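Long-range contact in uncharacterized protein (Kribbella flavida, PDB 5EVH), which is of unknown function but has a SnoaL-like domain of the NTF2 clan, whose cone-shaped folds often enclose a ligand pocket or active site: residues A[83-95]-A[106-118]. Residues are numbered along the deposited sequence; the frame is centred on the assembly and turned at random.
Sequences ETVPVPHAPAAEH and LRIIFDRTPFEQA
Val87 presses CG2 onto one face of the Phe115 ring, 3.7 Å from its centroid and displaced toward the rim, a CH-pi contact. Followed outward, Val87 CB lies 4.0 Å from Phe115 CE1; CG1, anti to the backbone N (chi1 179°), reaches Pro114 CB, which leaves CG2 for the ring. Ala90 CB abuts Phe115 CZ at 3.5 Å, and Pro86 CB meets Ala118 CB, so the loop joining strands 75-84 and 92-99 rests on the first turns of helix 113-124. With Phe115 cut back to an alanine, Val87 CG2 and Ala90 CB would probably lose their shared partner, and a gap is likely to open beneath the loop. Thr84 N and OG1 both donate to Val87 O from the same face of its plane, tightening the loop. Further on, strands 92-95 and 106-109 run antiparallel; Ala93 and Ile109 exchange two backbone bonds, as do His95 and Arg107. Glu94 and Ile108 lie side by side, OE2 3.6 Å from Ile108 CD1 and hydrogen-bonded to Tyr80. Beyond the Ala93 and Ile109 pair, one water links Pro91 O to Asp111 N. Backbone hydrogen bonds thus pair the hairpin strands, while apolar contact seats the C-terminal helix against the loop.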
ATOM      1  N   GLU A  83       2.392  14.255   2.934  1.00 14.44           N
ATOM      2  CA  GLU A  83       2.598  15.015   4.162  1.00 13.37           C
ATOM      3  C   GLU A  83       1.240  15.577   4.575  1.00 17.84           C
ATOM      4  O   GLU A  83       0.509  16.052   3.705  1.00 16.75           O
ATOM      5  CB  GLU A  83       3.560  16.158   3.914  1.00 13.97           C
ATOM      6  CG  GLU A  83       4.914  15.593   3.364  1.00 18.18           C
ATOM      7  CD  GLU A  83       5.746  16.735   2.709  1.00 23.02           C
ATOM      8  OE1 GLU A  83       6.023  17.789   3.383  1.00 22.48           O
ATOM      9  OE2 GLU A  83       6.077  16.550   1.506  1.00 23.00           O
ATOM     10  N   THR A  84       0.947  15.618   5.893  1.00 15.51           N
ATOM     11  CA  THR A  84      -0.258  16.271   6.427  1.00 18.68           C
ATOM     12  C   THR A  84       0.148  17.040   7.679  1.00 19.39           C
ATOM     13  O   THR A  84       1.265  16.867   8.190  1.00 20.76           O
ATOM     14  CB  THR A  84      -1.381  15.230   6.775  1.00 19.50           C
ATOM     15  OG1 THR A  84      -0.998  14.499   7.943  1.00 24.38           O
ATOM     16  CG2 THR A  84      -1.593  14.215   5.608  1.00 19.71           C
ATOM     17  N   VAL A  85      -0.755  17.906   8.185  1.00 21.49           N
ATOM     18  CA  VAL A  85      -0.469  18.614   9.440  1.00 19.09           C
ATOM     19  C   VAL A  85      -0.351  17.660  10.623  1.00 24.48           C
ATOM     20  O   VAL A  85       0.688  17.699  11.313  1.00 26.22           O
ATOM     21  CB  VAL A  85      -1.474  19.758   9.667  1.00 25.06           C
ATOM     22  CG1 VAL A  85      -1.311  20.325  11.123  1.00 24.99           C
ATOM     23  CG2 VAL A  85      -1.148  20.863   8.664  1.00 28.02           C
ATOM     24  N   PRO A  86      -1.327  16.772  10.895  1.00 28.35           N
ATOM     25  CA  PRO A  86      -1.203  15.906  12.079  1.00 26.01           C
ATOM     26  C   PRO A  86      -0.202  14.794  11.917  1.00 25.57           C
ATOM     27  O   PRO A  86       0.411  14.378  12.914  1.00 29.82           O
ATOM     28  CB  PRO A  86      -2.625  15.354  12.267  1.00 27.87           C
ATOM     29  CG  PRO A  86      -3.262  15.413  10.895  1.00 26.20           C
ATOM     30  CD  PRO A  86      -2.649  16.634  10.222  1.00 24.33           C
ATOM     31  N   VAL A  87       0.029  14.340  10.691  1.00 22.61           N
ATOM     32  CA  VAL A  87       0.880  13.186  10.461  1.00 24.71           C
ATOM     33  C   VAL A  87       1.928  13.580   9.428  1.00 22.48           C
ATOM     34  O   VAL A  87       1.580  13.746   8.254  1.00 20.23           O
ATOM     35  CB  VAL A  87       0.035  11.984   9.987  1.00 20.53           C
ATOM     36  CG1 VAL A  87       0.947  10.775   9.709  1.00 17.93           C
ATOM     37  CG2 VAL A  87      -1.142  11.681  11.056  1.00 18.43           C
ATOM     38  N   PRO A  88       3.207  13.642   9.814  1.00 26.99           N
ATOM     39  CA  PRO A  88       4.259  14.146   8.896  1.00 24.95           C
ATOM     40  C   PRO A  88       4.378  13.346   7.626  1.00 18.31           C
ATOM     41  O   PRO A  88       4.614  13.932   6.552  1.00 21.05           O
ATOM     42  CB  PRO A  88       5.549  14.009   9.724  1.00 23.62           C
ATOM     43  CG  PRO A  88       5.106  13.914  11.141  1.00 30.20           C
ATOM     44  CD  PRO A  88       3.728  13.303  11.151  1.00 28.81           C
ATOM     45  N   HIS A  89       4.232  12.014   7.716  1.00 15.65           N
ATOM     46  CA  HIS A  89       4.355  11.106   6.558  1.00 14.80           C
ATOM     47  C   HIS A  89       3.257  10.073   6.636  1.00 19.32           C
ATOM     48  O   HIS A  89       3.198   9.309   7.603  1.00 17.73           O
ATOM     49  CB  HIS A  89       5.704  10.392   6.537  1.00 18.74           C
ATOM     50  CG  HIS A  89       6.831  11.322   6.223  1.00 20.55           C
ATOM     51  ND1 HIS A  89       7.080  11.757   4.927  1.00 18.70           N
ATOM     52  CD2 HIS A  89       7.688  11.988   7.032  1.00 20.48           C
ATOM     53  CE1 HIS A  89       8.111  12.595   4.951  1.00 24.01           C
ATOM     54  NE2 HIS A  89       8.476  12.773   6.219  1.00 21.02           N
ATOM     55  N   ALA A  90       2.427  10.009   5.611  1.00 12.54           N
ATOM     56  CA  ALA A  90       1.319   9.061   5.557  1.00 14.84           C
ATOM     57  C   ALA A  90       1.351   8.468   4.140  1.00 15.62           C
ATOM     58  O   ALA A  90       0.673   8.942   3.235  1.00 15.07           O
ATOM     59  CB  ALA A  90       0.010   9.789   5.857  1.00 13.27           C
ATOM     60  N   PRO A  91       2.198   7.480   3.897  1.00 13.10           N
ATOM     61  CA  PRO A  91       2.299   6.928   2.533  1.00 11.34           C
ATOM     62  C   PRO A  91       1.074   6.089   2.171  1.00 14.49           C
ATOM     63  O   PRO A  91       0.401   5.530   3.039  1.00 12.37           O
ATOM     64  CB  PRO A  91       3.557   6.066   2.599  1.00 12.51           C
ATOM     65  CG  PRO A  91       3.488   5.510   4.006  1.00 15.83           C
ATOM     66  CD  PRO A  91       3.108   6.805   4.844  1.00 13.16           C
ATOM     67  N   ALA A  92       0.763   6.027   0.871  1.00  9.24           N
ATOM     68  CA  ALA A  92      -0.383   5.257   0.408  1.00  8.74           C
ATOM     69  C   ALA A  92       0.012   4.451  -0.828  1.00 10.14           C
ATOM     70  O   ALA A  92       0.928   4.830  -1.564  1.00 12.42           O
ATOM     71  CB  ALA A  92      -1.609   6.140   0.079  1.00 12.31           C
ATOM     72  N   ALA A  93      -0.680   3.345  -1.068  1.00 10.75           N
ATOM     73  CA  ALA A  93      -0.483   2.624  -2.327  1.00  8.85           C
ATOM     74  C   ALA A  93      -1.840   2.437  -2.997  1.00 11.83           C
ATOM     75  O   ALA A  93      -2.859   2.249  -2.298  1.00 11.50           O
ATOM     76  CB  ALA A  93       0.151   1.223  -2.067  1.00 10.28           C
ATOM     77  N   GLU A  94      -1.866   2.492  -4.348  1.00  8.49           N
ATOM     78  CA  GLU A  94      -3.110   2.398  -5.081  1.00 10.43           C
ATOM     79  C   GLU A  94      -2.953   1.411  -6.206  1.00 13.08           C
ATOM     80  O   GLU A  94      -1.949   1.456  -6.951  1.00 12.09           O
ATOM     81  CB  GLU A  94      -3.590   3.767  -5.724  1.00 10.30           C
ATOM     82  CG  GLU A  94      -3.890   4.785  -4.667  1.00 16.17           C
ATOM     83  CD  GLU A  94      -4.231   6.161  -5.277  1.00 23.38           C
ATOM     84  OE1 GLU A  94      -4.169   6.230  -6.507  1.00 26.62           O
ATOM     85  OE2 GLU A  94      -4.558   7.132  -4.530  1.00 25.56           O
ATOM     86  N   HIS A  95      -3.987   0.572  -6.380  1.00 10.49           N
ATOM     87  CA  HIS A  95      -4.054  -0.343  -7.496  1.00 10.73           C
ATOM     88  C   HIS A  95      -5.243   0.123  -8.332  1.00 14.98           C
ATOM     89  O   HIS A  95      -6.371   0.160  -7.816  1.00 13.70           O
ATOM     90  CB  HIS A  95      -4.256  -1.776  -7.015  1.00 10.99           C
ATOM     91  CG  HIS A  95      -4.480  -2.754  -8.141  1.00 17.18           C
ATOM     92  ND1 HIS A  95      -5.351  -3.822  -8.038  1.00 23.52           N
ATOM     93  CD2 HIS A  95      -3.905  -2.859  -9.377  1.00 16.28           C
ATOM     94  CE1 HIS A  95      -5.328  -4.530  -9.166  1.00 27.69           C
ATOM     95  NE2 HIS A  95      -4.479  -3.949 -10.008  1.00 21.78           N
ATOM     96  N   LEU A 106     -10.451   1.091  -7.952  1.00 16.77           N
ATOM     97  CA  LEU A 106      -9.344   1.727  -7.249  1.00 14.11           C
ATOM     98  C   LEU A 106      -9.292   1.087  -5.877  1.00 18.71           C
ATOM     99  O   LEU A 106     -10.280   1.177  -5.138  1.00 21.55           O
ATOM    100  CB  LEU A 106      -9.560   3.239  -7.139  1.00 15.42           C
ATOM    101  CG  LEU A 106      -8.291   3.998  -6.675  1.00 24.43           C
ATOM    102  CD1 LEU A 106      -8.443   5.464  -7.151  1.00 29.30           C
ATOM    103  CD2 LEU A 106      -8.110   4.015  -5.242  1.00 28.65           C
ATOM    104  N   ARG A 107      -8.183   0.399  -5.549  1.00 12.36           N
ATOM    105  CA  ARG A 107      -7.991  -0.090  -4.185  1.00 14.28           C
ATOM    106  C   ARG A 107      -6.862   0.725  -3.566  1.00 17.34           C
ATOM    107  O   ARG A 107      -5.745   0.754  -4.105  1.00 14.34           O
ATOM    108  CB  ARG A 107      -7.691  -1.594  -4.124  1.00 16.98           C
ATOM    109  CG  ARG A 107      -7.398  -2.030  -2.662  1.00 16.27           C
ATOM    110  CD  ARG A 107      -7.297  -3.612  -2.473  1.00 21.98           C
ATOM    111  NE  ARG A 107      -8.213  -4.456  -3.293  1.00 25.85           N
ATOM    112  CZ  ARG A 107      -9.390  -4.924  -2.866  1.00 33.87           C
ATOM    113  NH1 ARG A 107     -10.115  -5.691  -3.665  1.00 35.84           N
ATOM    114  NH2 ARG A 107      -9.857  -4.632  -1.639  1.00 29.84           N
ATOM    115  N   ILE A 108      -7.134   1.365  -2.433  1.00 12.86           N
ATOM    116  CA  ILE A 108      -6.106   2.211  -1.813  1.00 12.12           C
ATOM    117  C   ILE A 108      -5.802   1.725  -0.403  1.00 13.75           C
ATOM    118  O   ILE A 108      -6.703   1.309   0.330  1.00 12.15           O
ATOM    119  CB  ILE A 108      -6.493   3.702  -1.829  1.00 15.96           C
ATOM    120  CG1 ILE A 108      -5.476   4.531  -1.011  1.00 14.04           C
ATOM    121  CG2 ILE A 108      -7.900   3.969  -1.242  1.00 19.56           C
ATOM    122  CD1 ILE A 108      -5.631   6.038  -1.307  1.00 21.46           C
ATOM    123  N   ILE A 109      -4.506   1.678  -0.053  1.00  8.94           N
ATOM    124  CA  ILE A 109      -4.071   1.183   1.267  1.00  9.06           C
ATOM    125  C   ILE A 109      -3.281   2.298   1.930  1.00 13.55           C
ATOM    126  O   ILE A 109      -2.335   2.812   1.338  1.00 10.24           O
ATOM    127  CB  ILE A 109      -3.181  -0.073   1.144  1.00  8.97           C
ATOM    128  CG1 ILE A 109      -3.923  -1.149   0.351  1.00 10.35           C
ATOM    129  CG2 ILE A 109      -2.844  -0.538   2.575  1.00  9.31           C
ATOM    130  CD1 ILE A 109      -3.045  -2.465   0.144  1.00 10.98           C
ATOM    131  N   PHE A 110      -3.643   2.645   3.164  1.00 11.44           N
ATOM    132  CA  PHE A 110      -2.789   3.466   4.000  1.00 11.97           C
ATOM    133  C   PHE A 110      -3.143   3.167   5.452  1.00 16.53           C
ATOM    134  O   PHE A 110      -4.185   2.559   5.758  1.00 15.49           O
ATOM    135  CB  PHE A 110      -2.955   4.961   3.721  1.00 14.07           C
ATOM    136  CG  PHE A 110      -4.365   5.448   3.849  1.00 18.27           C
ATOM    137  CD1 PHE A 110      -5.191   5.493   2.721  1.00 20.20           C
ATOM    138  CD2 PHE A 110      -4.861   5.854   5.076  1.00 22.07           C
ATOM    139  CE1 PHE A 110      -6.546   5.971   2.845  1.00 23.85           C
ATOM    140  CE2 PHE A 110      -6.194   6.322   5.230  1.00 24.95           C
ATOM    141  CZ  PHE A 110      -7.037   6.359   4.120  1.00 24.05           C
ATOM    142  N   ASP A 111      -2.252   3.557   6.344  1.00 13.54           N
ATOM    143  CA  ASP A 111      -2.383   3.205   7.758  1.00 14.35           C
ATOM    144  C   ASP A 111      -3.167   4.340   8.417  1.00 19.24           C
ATOM    145  O   ASP A 111      -2.691   5.492   8.453  1.00 16.03           O
ATOM    146  CB  ASP A 111      -1.006   3.060   8.389  1.00 12.34           C
ATOM    147  CG  ASP A 111      -1.067   2.687   9.866  1.00 15.10           C
ATOM    148  OD1 ASP A 111      -2.166   2.252  10.350  1.00 17.87           O
ATOM    149  OD2 ASP A 111      -0.010   2.793  10.557  1.00 22.81           O
ATOM    150  N   ARG A 112      -4.381   4.044   8.883  1.00 13.10           N
ATOM    151  CA  ARG A 112      -5.187   5.043   9.609  1.00 19.36           C
ATOM    152  C   ARG A 112      -4.703   5.313  11.042  1.00 22.08           C
ATOM    153  O   ARG A 112      -5.083   6.346  11.631  1.00 20.61           O
ATOM    154  CB  ARG A 112      -6.673   4.610   9.633  1.00 18.02           C
ATOM    155  CG  ARG A 112      -7.335   4.580   8.197  1.00 19.69           C
ATOM    156  CD  ARG A 112      -8.838   4.140   8.275  1.00 19.87           C
ATOM    157  NE  ARG A 112      -8.891   2.709   8.591  1.00 18.07           N
ATOM    158  CZ  ARG A 112      -9.949   2.080   9.064  1.00 26.92           C
ATOM    159  NH1 ARG A 112     -11.072   2.761   9.306  1.00 26.53           N
ATOM    160  NH2 ARG A 112      -9.873   0.784   9.301  1.00 24.43           N
ATOM    161  N   THR A 113      -3.873   4.434  11.610  0.71 22.37           N
ATOM    162  CA  THR A 113      -3.556   4.550  13.033  0.71 23.69           C
ATOM    163  C   THR A 113      -2.993   5.914  13.397  0.71 24.38           C
ATOM    164  O   THR A 113      -3.483   6.517  14.374  0.71 26.01           O
ATOM    165  CB  THR A 113      -2.629   3.395  13.447  0.71 23.24           C
ATOM    166  OG1 THR A 113      -3.347   2.172  13.260  0.71 23.23           O
ATOM    167  CG2 THR A 113      -2.220   3.484  14.930  0.71 24.74           C
ATOM    168  N   PRO A 114      -2.013   6.462  12.676  1.00 23.47           N
ATOM    169  CA  PRO A 114      -1.423   7.732  13.103  1.00 24.57           C
ATOM    170  C   PRO A 114      -2.444   8.840  13.187  1.00 26.01           C
ATOM    171  O   PRO A 114      -2.344   9.710  14.071  1.00 30.71           O
ATOM    172  CB  PRO A 114      -0.367   8.018  11.998  1.00 27.89           C
ATOM    173  CG  PRO A 114       0.012   6.675  11.512  1.00 28.31           C
ATOM    174  CD  PRO A 114      -1.317   5.919  11.498  1.00 21.63           C
ATOM    175  N   PHE A 115      -3.427   8.841  12.280  1.00 25.70           N
ATOM    176  CA  PHE A 115      -4.455   9.875  12.305  1.00 27.43           C
ATOM    177  C   PHE A 115      -5.328   9.722  13.542  1.00 31.93           C
ATOM    178  O   PHE A 115      -5.521  10.678  14.314  1.00 30.84           O
ATOM    179  CB  PHE A 115      -5.274   9.822  11.022  1.00 26.92           C
ATOM    180  CG  PHE A 115      -4.472  10.130   9.780  1.00 25.59           C
ATOM    181  CD1 PHE A 115      -4.310  11.477   9.348  1.00 26.80           C
ATOM    182  CD2 PHE A 115      -3.824   9.119   9.071  1.00 23.40           C
ATOM    183  CE1 PHE A 115      -3.580  11.790   8.202  1.00 25.83           C
ATOM    184  CE2 PHE A 115      -3.111   9.409   7.919  1.00 24.87           C
ATOM    185  CZ  PHE A 115      -2.948  10.760   7.481  1.00 23.47           C
ATOM    186  N   GLU A 116      -5.806   8.505  13.780  1.00 31.21           N
ATOM    187  CA  GLU A 116      -6.621   8.246  14.961  1.00 35.40           C
ATOM    188  C   GLU A 116      -5.868   8.600  16.247  1.00 36.65           C
ATOM    189  O   GLU A 116      -6.445   9.189  17.172  1.00 40.71           O
ATOM    190  CB  GLU A 116      -7.036   6.772  14.911  1.00 36.39           C
ATOM    191  CG  GLU A 116      -7.909   6.292  16.067  1.00 66.41           C
ATOM    192  CD  GLU A 116      -8.283   4.807  15.864  1.00 86.27           C
ATOM    193  OE1 GLU A 116      -8.114   4.323  14.696  1.00 89.13           O
ATOM    194  OE2 GLU A 116      -8.702   4.128  16.853  1.00 92.84           O
ATOM    195  N   GLN A 117      -4.569   8.281  16.320  1.00 37.95           N
ATOM    196  CA  GLN A 117      -3.773   8.627  17.501  1.00 39.17           C
ATOM    197  C   GLN A 117      -3.661  10.137  17.671  1.00 49.19           C
ATOM    198  O   GLN A 117      -3.842  10.675  18.774  1.00 50.14           O
ATOM    199  CB  GLN A 117      -2.371   8.025  17.400  1.00 36.76           C
ATOM    200  CG  GLN A 117      -2.388   6.562  17.737  1.00 39.75           C
ATOM    201  CD  GLN A 117      -1.117   5.843  17.390  1.00 46.85           C
ATOM    202  OE1 GLN A 117      -0.237   6.358  16.668  1.00 50.91           O
ATOM    203  NE2 GLN A 117      -1.022   4.602  17.867  1.00 48.00           N
ATOM    204  N   ALA A 118      -3.332  10.840  16.589  1.00 51.94           N
ATOM    205  CA  ALA A 118      -3.297  12.296  16.660  1.00 51.88           C
ATOM    206  C   ALA A 118      -4.657  12.860  17.083  1.00 56.46           C
ATOM    207  O   ALA A 118      -4.724  13.800  17.884  1.00 57.43           O
ATOM    208  CB  ALA A 118      -2.844  12.873  15.305  1.00 43.13           C
TER
HETATM  209  O   HOH W   1       0.271   4.826   5.618  1.00 13.00           O
HETATM  210  O   HOH W   2      -7.447  -4.647  -6.199  1.00 21.89           O